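Local coordinates for LPG0439 HIT-related domain-containing protein (Legionella pneumophila subsp. pneumophila, PDB 5L0L) that is of unknown function but contains a HIT-related domain, which suggests binding or turnover of a nucleotide or similar phosphate ester, at residues A[48-53]-A[128-133]; A[87-92]-A[184-189]. One frame throughout, in Å; residues are numbered along the deposited sequence. Where two conformers were deposited one is given.

Interaction 1 of 2, residues A[48-53]-A[128-133]; sequences GYRIII and HLHMWG. With SO4 (sulfate ion), chain C.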
ATOM      1  N   GLY A  48      -3.100 -15.872   1.757  1.00 12.55           N
ATOM      2  CA  GLY A  48      -2.853 -15.037   0.597  1.00 12.61           C
ATOM      3  C   GLY A  48      -1.403 -15.046   0.092  1.00 12.49           C
ATOM      4  O   GLY A  48      -1.023 -14.169  -0.679  1.00 12.59           O
ATOM      5  N   TYR A  49      -0.625 -16.035   0.512  1.00 12.39           N
ATOM      6  CA  TYR A  49       0.817 -16.074   0.273  1.00 12.35           C
ATOM      7  C   TYR A  49       1.473 -14.740   0.665  1.00 12.28           C
ATOM      8  O   TYR A  49       2.257 -14.190  -0.093  1.00 12.35           O
ATOM      9  CB  TYR A  49       1.124 -16.434  -1.204  1.00 12.57           C
ATOM     10  CG  TYR A  49       0.397 -17.621  -1.815  1.00 12.78           C
ATOM     11  CD1 TYR A  49      -0.007 -18.726  -1.049  1.00 12.74           C
ATOM     12  CD2 TYR A  49       0.120 -17.647  -3.163  1.00 13.15           C
ATOM     13  CE1 TYR A  49      -0.663 -19.796  -1.633  1.00 12.99           C
ATOM     14  CE2 TYR A  49      -0.488 -18.737  -3.770  1.00 13.46           C
ATOM     15  CZ  TYR A  49      -0.890 -19.803  -3.013  1.00 13.36           C
ATOM     16  OH  TYR A  49      -1.537 -20.844  -3.589  1.00 13.71           O
ATOM     17  N   ARG A  50       1.116 -14.206   1.846  1.00 12.24           N
ATOM     18  CA  ARG A  50       1.631 -12.907   2.283  1.00 12.28           C
ATOM     19  C   ARG A  50       3.151 -12.837   2.214  1.00 12.28           C
ATOM     20  O   ARG A  50       3.838 -13.777   2.692  1.00 12.31           O
ATOM     21  CB  ARG A  50       1.232 -12.626   3.724  1.00 12.39           C
ATOM     22  CG  ARG A  50      -0.131 -12.057   3.937  1.00 12.54           C
ATOM     23  CD  ARG A  50      -0.427 -11.981   5.440  1.00 12.79           C
ATOM     24  NE  ARG A  50       0.283 -10.888   6.080  1.00 13.00           N
ATOM     25  CZ  ARG A  50      -0.019 -10.389   7.292  1.00 13.42           C
ATOM     26  NH1 ARG A  50      -0.952 -10.949   8.059  1.00 13.66           N
ATOM     27  NH2 ARG A  50       0.650  -9.331   7.742  1.00 13.68           N
ATOM     28  N   ILE A  51       3.665 -11.726   1.684  1.00 12.36           N
ATOM     29  CA  ILE A  51       5.075 -11.371   1.809  1.00 12.52           C
ATOM     30  C   ILE A  51       5.237 -10.087   2.618  1.00 12.81           C
ATOM     31  O   ILE A  51       4.292  -9.310   2.780  1.00 12.83           O
ATOM     32  CB  ILE A  51       5.776 -11.205   0.450  1.00 12.57           C
ATOM     33  CG1 ILE A  51       5.126 -10.092  -0.360  1.00 12.66           C
ATOM     34  CG2 ILE A  51       5.829 -12.550  -0.277  1.00 12.58           C
ATOM     35  CD1 ILE A  51       5.895  -9.687  -1.596  1.00 12.91           C
ATOM     36  N   ILE A  52       6.434  -9.907   3.153  1.00 13.22           N
ATOM     37  CA  ILE A  52       6.856  -8.636   3.767  1.00 13.69           C
ATOM     38  C   ILE A  52       8.019  -8.114   2.926  1.00 14.02           C
ATOM     39  O   ILE A  52       8.962  -8.852   2.621  1.00 14.05           O
ATOM     40  CB  ILE A  52       7.329  -8.835   5.202  1.00 14.01           C
ATOM     41  CG1 ILE A  52       6.232  -9.497   6.053  1.00 14.06           C
ATOM     42  CG2 ILE A  52       7.766  -7.498   5.831  1.00 14.39           C
ATOM     43  CD1 ILE A  52       6.737 -10.049   7.378  1.00 14.49           C
ATOM     44  N   ILE A  53       7.932  -6.852   2.536  1.00 14.46           N
ATOM     45  CA  ILE A  53       8.987  -6.165   1.835  1.00 14.98           C
ATOM     46  C   ILE A  53       9.501  -5.157   2.839  1.00 15.76           C
ATOM     47  O   ILE A  53       8.710  -4.334   3.346  1.00 15.67           O
ATOM     48  CB  ILE A  53       8.456  -5.436   0.592  1.00 15.03           C
ATOM     49  CG1 ILE A  53       7.779  -6.442  -0.341  1.00 14.86           C
ATOM     50  CG2 ILE A  53       9.602  -4.661  -0.093  1.00 15.38           C
ATOM     51  CD1 ILE A  53       7.202  -5.829  -1.603  1.00 15.08           C
ATOM     52  N   HIS A 128       8.512  -0.859   6.027  1.00 17.33           N
ATOM     53  CA  HIS A 128       8.120  -2.164   5.464  1.00 16.75           C
ATOM     54  C   HIS A 128       6.679  -2.145   5.064  1.00 16.04           C
ATOM     55  O   HIS A 128       5.901  -1.347   5.589  1.00 16.04           O
ATOM     56  CB  HIS A 128       8.404  -3.324   6.449  1.00 16.96           C
ATOM     57  CG  HIS A 128       7.454  -3.405   7.609  1.00 17.21           C
ATOM     58  ND1 HIS A 128       7.398  -2.450   8.606  1.00 17.75           N
ATOM     59  CD2 HIS A 128       6.482  -4.303   7.900  1.00 17.32           C
ATOM     60  CE1 HIS A 128       6.475  -2.788   9.492  1.00 17.85           C
ATOM     61  NE2 HIS A 128       5.898  -3.911   9.080  1.00 17.65           N
ATOM     62  N   LEU A 129       6.307  -3.036   4.146  1.00 15.32           N
ATOM     63  CA  LEU A 129       4.922  -3.192   3.788  1.00 14.90           C
ATOM     64  C   LEU A 129       4.600  -4.657   3.532  1.00 14.38           C
ATOM     65  O   LEU A 129       5.496  -5.488   3.399  1.00 14.21           O
ATOM     66  CB  LEU A 129       4.518  -2.317   2.610  1.00 15.06           C
ATOM     67  CG  LEU A 129       5.128  -2.484   1.225  1.00 15.19           C
ATOM     68  CD1 LEU A 129       4.561  -3.680   0.477  1.00 14.98           C
ATOM     69  CD2 LEU A 129       4.893  -1.217   0.411  1.00 15.52           C
ATOM     70  N   HIS A 130       3.306  -4.926   3.499  1.00 14.05           N
ATOM     71  CA  HIS A 130       2.748  -6.279   3.354  1.00 13.72           C
ATOM     72  C   HIS A 130       2.104  -6.356   1.989  1.00 13.46           C
ATOM     73  O   HIS A 130       1.479  -5.406   1.548  1.00 13.45           O
ATOM     74  CB  HIS A 130       1.656  -6.516   4.396  1.00 13.86           C
ATOM     75  CG  HIS A 130       2.127  -6.329   5.791  1.00 14.18           C
ATOM     76  ND1 HIS A 130       2.796  -7.315   6.471  1.00 14.34           N
ATOM     77  CD2 HIS A 130       2.107  -5.243   6.602  1.00 14.51           C
ATOM     78  CE1 HIS A 130       3.163  -6.845   7.657  1.00 14.62           C
ATOM     79  NE2 HIS A 130       2.712  -5.605   7.775  1.00 14.69           N
HETATM   80  N   MSE A 131       2.212  -7.510   1.348  1.00 13.12           N
HETATM   81  CA  MSE A 131       1.569  -7.740   0.046  1.00 13.00           C
HETATM   82  C   MSE A 131       1.034  -9.173   0.037  1.00 12.68           C
HETATM   83  O   MSE A 131       1.612 -10.074   0.690  1.00 12.56           O
HETATM   84  CB  MSE A 131       2.574  -7.491  -1.083  1.00 13.22           C
HETATM   85  CG  MSE A 131       1.952  -7.690  -2.438  1.00 13.38           C
HETATM   86 SE   MSE A 131       3.201  -7.268  -3.920  1.00 13.94          SE
HETATM   87  CE  MSE A 131       3.465  -5.371  -3.538  1.00 14.19           C
ATOM     88  N   TRP A 132      -0.096  -9.381  -0.630  1.00 12.57           N
ATOM     89  CA  TRP A 132      -0.721 -10.706  -0.675  1.00 12.47           C
ATOM     90  C   TRP A 132      -1.623 -10.782  -1.883  1.00 12.59           C
ATOM     91  O   TRP A 132      -1.816  -9.767  -2.601  1.00 12.75           O
ATOM     92  CB  TRP A 132      -1.509 -10.980   0.630  1.00 12.38           C
ATOM     93  CG  TRP A 132      -2.606  -9.989   0.839  1.00 12.44           C
ATOM     94  CD1 TRP A 132      -3.924 -10.145   0.517  1.00 12.50           C
ATOM     95  CD2 TRP A 132      -2.487  -8.668   1.402  1.00 12.51           C
ATOM     96  NE1 TRP A 132      -4.625  -8.993   0.809  1.00 12.60           N
ATOM     97  CE2 TRP A 132      -3.775  -8.081   1.363  1.00 12.61           C
ATOM     98  CE3 TRP A 132      -1.422  -7.921   1.929  1.00 12.54           C
ATOM     99  CZ2 TRP A 132      -4.036  -6.795   1.845  1.00 12.72           C
ATOM    100  CZ3 TRP A 132      -1.672  -6.627   2.353  1.00 12.66           C
ATOM    101  CH2 TRP A 132      -2.959  -6.071   2.305  1.00 12.75           C
ATOM    102  N   GLY A 133      -2.129 -11.973  -2.139  1.00 12.56           N
ATOM    103  CA  GLY A 133      -3.010 -12.224  -3.302  1.00 12.72           C
ATOM    104  C   GLY A 133      -4.425 -12.575  -2.862  1.00 12.71           C
ATOM    105  O   GLY A 133      -4.631 -13.166  -1.771  1.00 12.59           O
TER
HETATM  106  S   SO4 C 401       2.623  -4.140  10.889  1.00 23.22           S
HETATM  107  O1  SO4 C 401       3.873  -4.952  10.820  1.00 29.90           O
HETATM  108  O2  SO4 C 401       2.773  -3.445  12.162  1.00 24.66           O
HETATM  109  O3  SO4 C 401       2.748  -3.368   9.658  1.00 21.79           O
HETATM  110  O4  SO4 C 401       1.693  -5.277  10.913  1.00 23.57           O
HETATM  111  O   HOH W   1       2.792  -9.804   5.212  1.00 11.36           O
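Ile51 O takes two hydrogen bonds, from the backbone N-H of Met131 on the neighbouring strand, with N 3.1 Å from the oxygen, and from water 1, with the CA-H of His130 as a weaker third contact. Water 1 also accepts from Arg50 NE at 2.9 Å and bonds His130 ND1 at 2.8 Å, so it ties the arginine and the imidazole to the backbone carbonyl of Ile51. The Arg50 guanidinium stands steeply against the His130 ring, their planes 76° apart, while its NH1 forms a salt bridge with Asp45. Ladder bonds from Ile51 N to Met131 O (2.8 Å) and reciprocally between Ile53 and Leu129 make both hydrogen-bonded antiparallel pairs. Beyond the ladder, Gly133 N reaches Gly48 O on an in-plane lone pair. The side chains of Ile51, Ile53, Leu129 and Met131 line the face toward helix 73-92; here Met131 CB lies 3.7 Å from Ile51 CG1, and Ile53 CD1 packs on Leu129 CD1. On the other face Ile52 lies alongside His128 and His130. ND1 of His128 is hydrogen-bonded to Met126 O, which holds the ring's rotation and leaves NE2 to donate to sulfate O1 at 2.9 Å, with the oxygen at the ring edge; NE2 of His130 donates to sulfate O3 at 2.9 Å. Gly103 N and Asn105 N also bind the ion. The sulfate, probably from the crystallisation liquor, is consistent with a phosphate site, and His128 and His130, alternating on an inner strand, probably match the second and third histidines of the histidine-triad motif of HIT proteins, with Met126 where the first would stand.

Interaction 2 of 2, residues A[87-92]-A[184-189]; sequences TQVYEK and AMFKLK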
ATOM      1  N   THR A  87       4.449  -6.957  -7.326  1.00 15.68           N
ATOM      2  CA  THR A  87       3.083  -7.137  -7.827  1.00 15.89           C
ATOM      3  C   THR A  87       2.992  -8.074  -9.056  1.00 16.39           C
ATOM      4  O   THR A  87       1.998  -8.791  -9.219  1.00 16.18           O
ATOM      5  CB  THR A  87       2.368  -5.828  -8.210  1.00 15.97           C
ATOM      6  OG1 THR A  87       3.028  -5.219  -9.333  1.00 16.36           O
ATOM      7  CG2 THR A  87       2.286  -4.850  -7.005  1.00 15.75           C
ATOM      8  N   GLN A  88       4.045  -8.085  -9.882  1.00 16.90           N
ATOM      9  CA  GLN A  88       4.047  -8.904 -11.087  1.00 17.50           C
ATOM     10  C   GLN A  88       4.145 -10.400 -10.802  1.00 17.40           C
ATOM     11  O   GLN A  88       3.650 -11.204 -11.600  1.00 17.58           O
ATOM     12  CB  GLN A  88       5.126  -8.423 -12.063  1.00 18.36           C
ATOM     13  CG  GLN A  88       4.944  -6.933 -12.440  1.00 18.93           C
ATOM     14  CD  GLN A  88       3.556  -6.621 -12.960  1.00 19.48           C
ATOM     15  OE1 GLN A  88       3.178  -7.056 -14.061  1.00 20.44           O
ATOM     16  NE2 GLN A  88       2.757  -5.908 -12.157  1.00 19.61           N
ATOM     17  N   VAL A  89       4.744 -10.776  -9.675  1.00 16.99           N
ATOM     18  CA  VAL A  89       4.762 -12.173  -9.277  1.00 16.97           C
ATOM     19  C   VAL A  89       3.330 -12.645  -8.941  1.00 16.77           C
ATOM     20  O   VAL A  89       2.901 -13.696  -9.401  1.00 16.68           O
ATOM     21  CB  VAL A  89       5.723 -12.424  -8.116  1.00 16.99           C
ATOM     22  CG1 VAL A  89       5.564 -13.832  -7.608  1.00 17.12           C
ATOM     23  CG2 VAL A  89       7.149 -12.133  -8.552  1.00 17.26           C
ATOM     24  N   TYR A  90       2.571 -11.846  -8.168  1.00 16.36           N
ATOM     25  CA  TYR A  90       1.186 -12.187  -7.879  1.00 16.47           C
ATOM     26  C   TYR A  90       0.352 -12.279  -9.164  1.00 17.67           C
ATOM     27  O   TYR A  90      -0.444 -13.210  -9.349  1.00 17.73           O
ATOM     28  CB  TYR A  90       0.567 -11.193  -6.877  1.00 15.68           C
ATOM     29  CG  TYR A  90       1.125 -11.391  -5.504  1.00 15.03           C
ATOM     30  CD1 TYR A  90       0.565 -12.332  -4.638  1.00 14.84           C
ATOM     31  CD2 TYR A  90       2.261 -10.719  -5.103  1.00 14.61           C
ATOM     32  CE1 TYR A  90       1.080 -12.539  -3.383  1.00 14.52           C
ATOM     33  CE2 TYR A  90       2.813 -10.934  -3.864  1.00 14.34           C
ATOM     34  CZ  TYR A  90       2.228 -11.837  -2.999  1.00 14.32           C
ATOM     35  OH  TYR A  90       2.784 -12.041  -1.759  1.00 14.04           O
ATOM     36  N   GLU A  91       0.562 -11.321 -10.065  1.00 19.19           N
ATOM     37  CA  GLU A  91      -0.139 -11.299 -11.360  1.00 21.02           C
ATOM     38  C   GLU A  91       0.139 -12.589 -12.149  1.00 20.86           C
ATOM     39  O   GLU A  91      -0.796 -13.207 -12.661  1.00 21.04           O
ATOM     40  CB  GLU A  91       0.281 -10.063 -12.188  1.00 23.58           C
ATOM     41  CG  GLU A  91      -0.553  -9.812 -13.437  1.00 26.72           C
ATOM     42  CD  GLU A  91      -1.887  -9.118 -13.161  1.00 29.97           C
ATOM     43  OE1 GLU A  91      -2.832  -9.394 -13.958  1.00 34.53           O
ATOM     44  OE2 GLU A  91      -1.992  -8.271 -12.201  1.00 32.13           O
ATOM     45  N   LYS A  92       1.399 -13.008 -12.216  0.50 20.23           N
ATOM     46  CA  LYS A  92       1.776 -14.242 -12.933  0.50 20.31           C
ATOM     47  C   LYS A  92       1.274 -15.540 -12.296  0.50 20.09           C
ATOM     48  O   LYS A  92       1.308 -16.599 -12.919  0.50 20.25           O
ATOM     49  CB  LYS A  92       3.282 -14.351 -13.004  0.50 20.25           C
ATOM     50  CG  LYS A  92       3.929 -13.459 -14.023  0.50 20.45           C
ATOM     51  CD  LYS A  92       5.406 -13.444 -13.741  0.50 20.46           C
ATOM     52  CE  LYS A  92       6.070 -14.716 -14.222  0.50 20.71           C
ATOM     53  NZ  LYS A  92       7.501 -14.640 -13.947  0.50 20.60           N
ATOM     54  N   ALA A 184       9.797 -21.743  -3.178  1.00 15.04           N
ATOM     55  CA  ALA A 184      10.411 -22.142  -4.451  1.00 15.45           C
ATOM     56  C   ALA A 184       9.693 -21.487  -5.631  1.00 15.35           C
ATOM     57  O   ALA A 184      10.354 -21.021  -6.572  1.00 15.57           O
ATOM     58  CB  ALA A 184      10.402 -23.671  -4.575  1.00 15.81           C
HETATM   59  N   MSE A 185       8.355 -21.431  -5.604  1.00 15.19           N
HETATM   60  CA  MSE A 185       7.620 -20.846  -6.730  1.00 15.37           C
HETATM   61  C   MSE A 185       7.763 -19.346  -6.785  1.00 14.98           C
HETATM   62  O   MSE A 185       7.869 -18.785  -7.876  1.00 15.06           O
HETATM   63  CB  MSE A 185       6.159 -21.287  -6.722  1.00 15.90           C
HETATM   64  CG  MSE A 185       5.407 -20.946  -7.995  1.00 16.74           C
HETATM   65 SE   MSE A 185       6.198 -21.768  -9.604  0.75 18.27          SE
HETATM   66  CE  MSE A 185       5.537 -23.527  -9.469  1.00 19.03           C
ATOM     67  N   PHE A 186       7.753 -18.670  -5.624  1.00 14.53           N
ATOM     68  CA  PHE A 186       7.999 -17.217  -5.620  1.00 14.39           C
ATOM     69  C   PHE A 186       9.378 -16.902  -6.210  1.00 14.49           C
ATOM     70  O   PHE A 186       9.502 -15.997  -7.039  1.00 14.45           O
ATOM     71  CB  PHE A 186       7.844 -16.604  -4.240  1.00 14.25           C
ATOM     72  CG  PHE A 186       6.450 -16.085  -3.967  1.00 14.23           C
ATOM     73  CD1 PHE A 186       5.403 -16.963  -3.769  1.00 14.23           C
ATOM     74  CD2 PHE A 186       6.184 -14.724  -3.922  1.00 14.42           C
ATOM     75  CE1 PHE A 186       4.107 -16.507  -3.533  1.00 14.43           C
ATOM     76  CE2 PHE A 186       4.887 -14.256  -3.666  1.00 14.71           C
ATOM     77  CZ  PHE A 186       3.853 -15.150  -3.466  1.00 14.71           C
ATOM     78  N   LYS A 187      10.391 -17.669  -5.804  1.00 14.71           N
ATOM     79  CA  LYS A 187      11.748 -17.461  -6.348  1.00 15.12           C
ATOM     80  C   LYS A 187      11.797 -17.655  -7.867  1.00 15.33           C
ATOM     81  O   LYS A 187      12.349 -16.832  -8.582  1.00 15.39           O
ATOM     82  CB  LYS A 187      12.756 -18.389  -5.678  1.00 15.58           C
ATOM     83  CG  LYS A 187      13.065 -18.034  -4.249  1.00 15.83           C
ATOM     84  CD  LYS A 187      13.955 -19.066  -3.612  1.00 16.47           C
ATOM     85  CE  LYS A 187      14.187 -18.796  -2.131  1.00 16.86           C
ATOM     86  NZ  LYS A 187      15.016 -19.855  -1.498  1.00 17.67           N
ATOM     87  N   LEU A 188      11.188 -18.726  -8.347  1.00 15.50           N
ATOM     88  CA  LEU A 188      11.168 -19.011  -9.766  1.00 16.04           C
ATOM     89  C   LEU A 188      10.425 -17.944 -10.562  1.00 16.27           C
ATOM     90  O   LEU A 188      10.934 -17.471 -11.587  1.00 16.32           O
ATOM     91  CB  LEU A 188      10.608 -20.403 -10.052  1.00 16.29           C
ATOM     92  CG  LEU A 188      10.574 -20.789 -11.537  1.00 16.92           C
ATOM     93  CD1 LEU A 188      11.961 -20.741 -12.147  1.00 17.38           C
ATOM     94  CD2 LEU A 188       9.957 -22.174 -11.706  1.00 17.37           C
ATOM     95  N   LYS A 189       9.233 -17.553 -10.102  1.00 16.40           N
ATOM     96  CA  LYS A 189       8.464 -16.561 -10.836  1.00 17.15           C
ATOM     97  C   LYS A 189       9.206 -15.214 -10.850  1.00 16.82           C
ATOM     98  O   LYS A 189       9.208 -14.525 -11.856  1.00 16.89           O
ATOM     99  CB  LYS A 189       7.041 -16.405 -10.276  1.00 17.92           C
ATOM    100  CG  LYS A 189       6.136 -17.618 -10.479  1.00 19.16           C
ATOM    101  CD  LYS A 189       5.993 -18.012 -11.917  1.00 21.02           C
ATOM    102  CE  LYS A 189       4.956 -19.103 -12.185  1.00 22.55           C
ATOM    103  NZ  LYS A 189       5.233 -19.554 -13.586  1.00 24.09           N
TER
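Val89 sets CG1 anti to its backbone N (chi1 172°), which brings this methyl between Phe186 and Lys189 of the other helix, while Tyr90 has CG anti to its carbonyl carbon, and its ring, lying beyond CG, meets the Phe186 edge with its face. CG1 of Val89 is 3.8 Å from Phe186 CD2 and makes an off-centre CH-pi contact with that ring, 4.3 Å from its centroid; the same methyl lies 4.0 Å from Lys189 CB. Phe186 in turn presents CE2 and CZ to Tyr90, an edge-to-face (T-shaped) pair with centroids 5.3 Å apart and planes at 75°. The closest ring carbons include Phe186 CE2 and Tyr90 CZ, at 3.7 Å. The Tyr90 hydroxyl is bonded to Tyr49 O, which ties the tyrosine tip to the chain just ahead of strand 51-58. The two segment axes run at 109° to each other, so the contact stays short: helix 73-92, which packs on the antiparallel sheet of the HIT-related domain, meets the later helix 176-194 near its own C-terminal end. Ile51 of the sheet touches the side chains of both Tyr90 and Phe186. Toward the surface, Lys92, in one of its two conformers, bends at chi3 and donates from NZ to Lys189 O at 2.7 Å, a bond therefore tentative. In that same conformer CE touches Lys189 CD at 4.0 Å and NZ lies 5.4 Å from Lys189 NZ, so their like charges would repel; Glu192, in long, weak ion pairs with both, may offset this. Thr87, Gln88 and Glu91 pack on Gln76, Val73 and Pro70 of the second subunit.

Overall arrangement
The centres of the two interactions lie 12 Å apart and all four segments fall within the HIT-related range. Along the chain they alternate, 48-53, 87-92, 128-133, 184-189, so each strand of interaction 1 is followed by a helix of interaction 2. Interaction 1 joins two neighbouring inner strands of the six-stranded antiparallel sheet near the chain centre; interaction 2 joins helices 73-92 and 176-194 farther out. Tyr90 connects them, packing its ring against Gly133 and its hydroxyl against Ile51. The helix pair thus covers one sheet face, while the histidines and sulfate lie on the other. Both contacts also reach the second subunit.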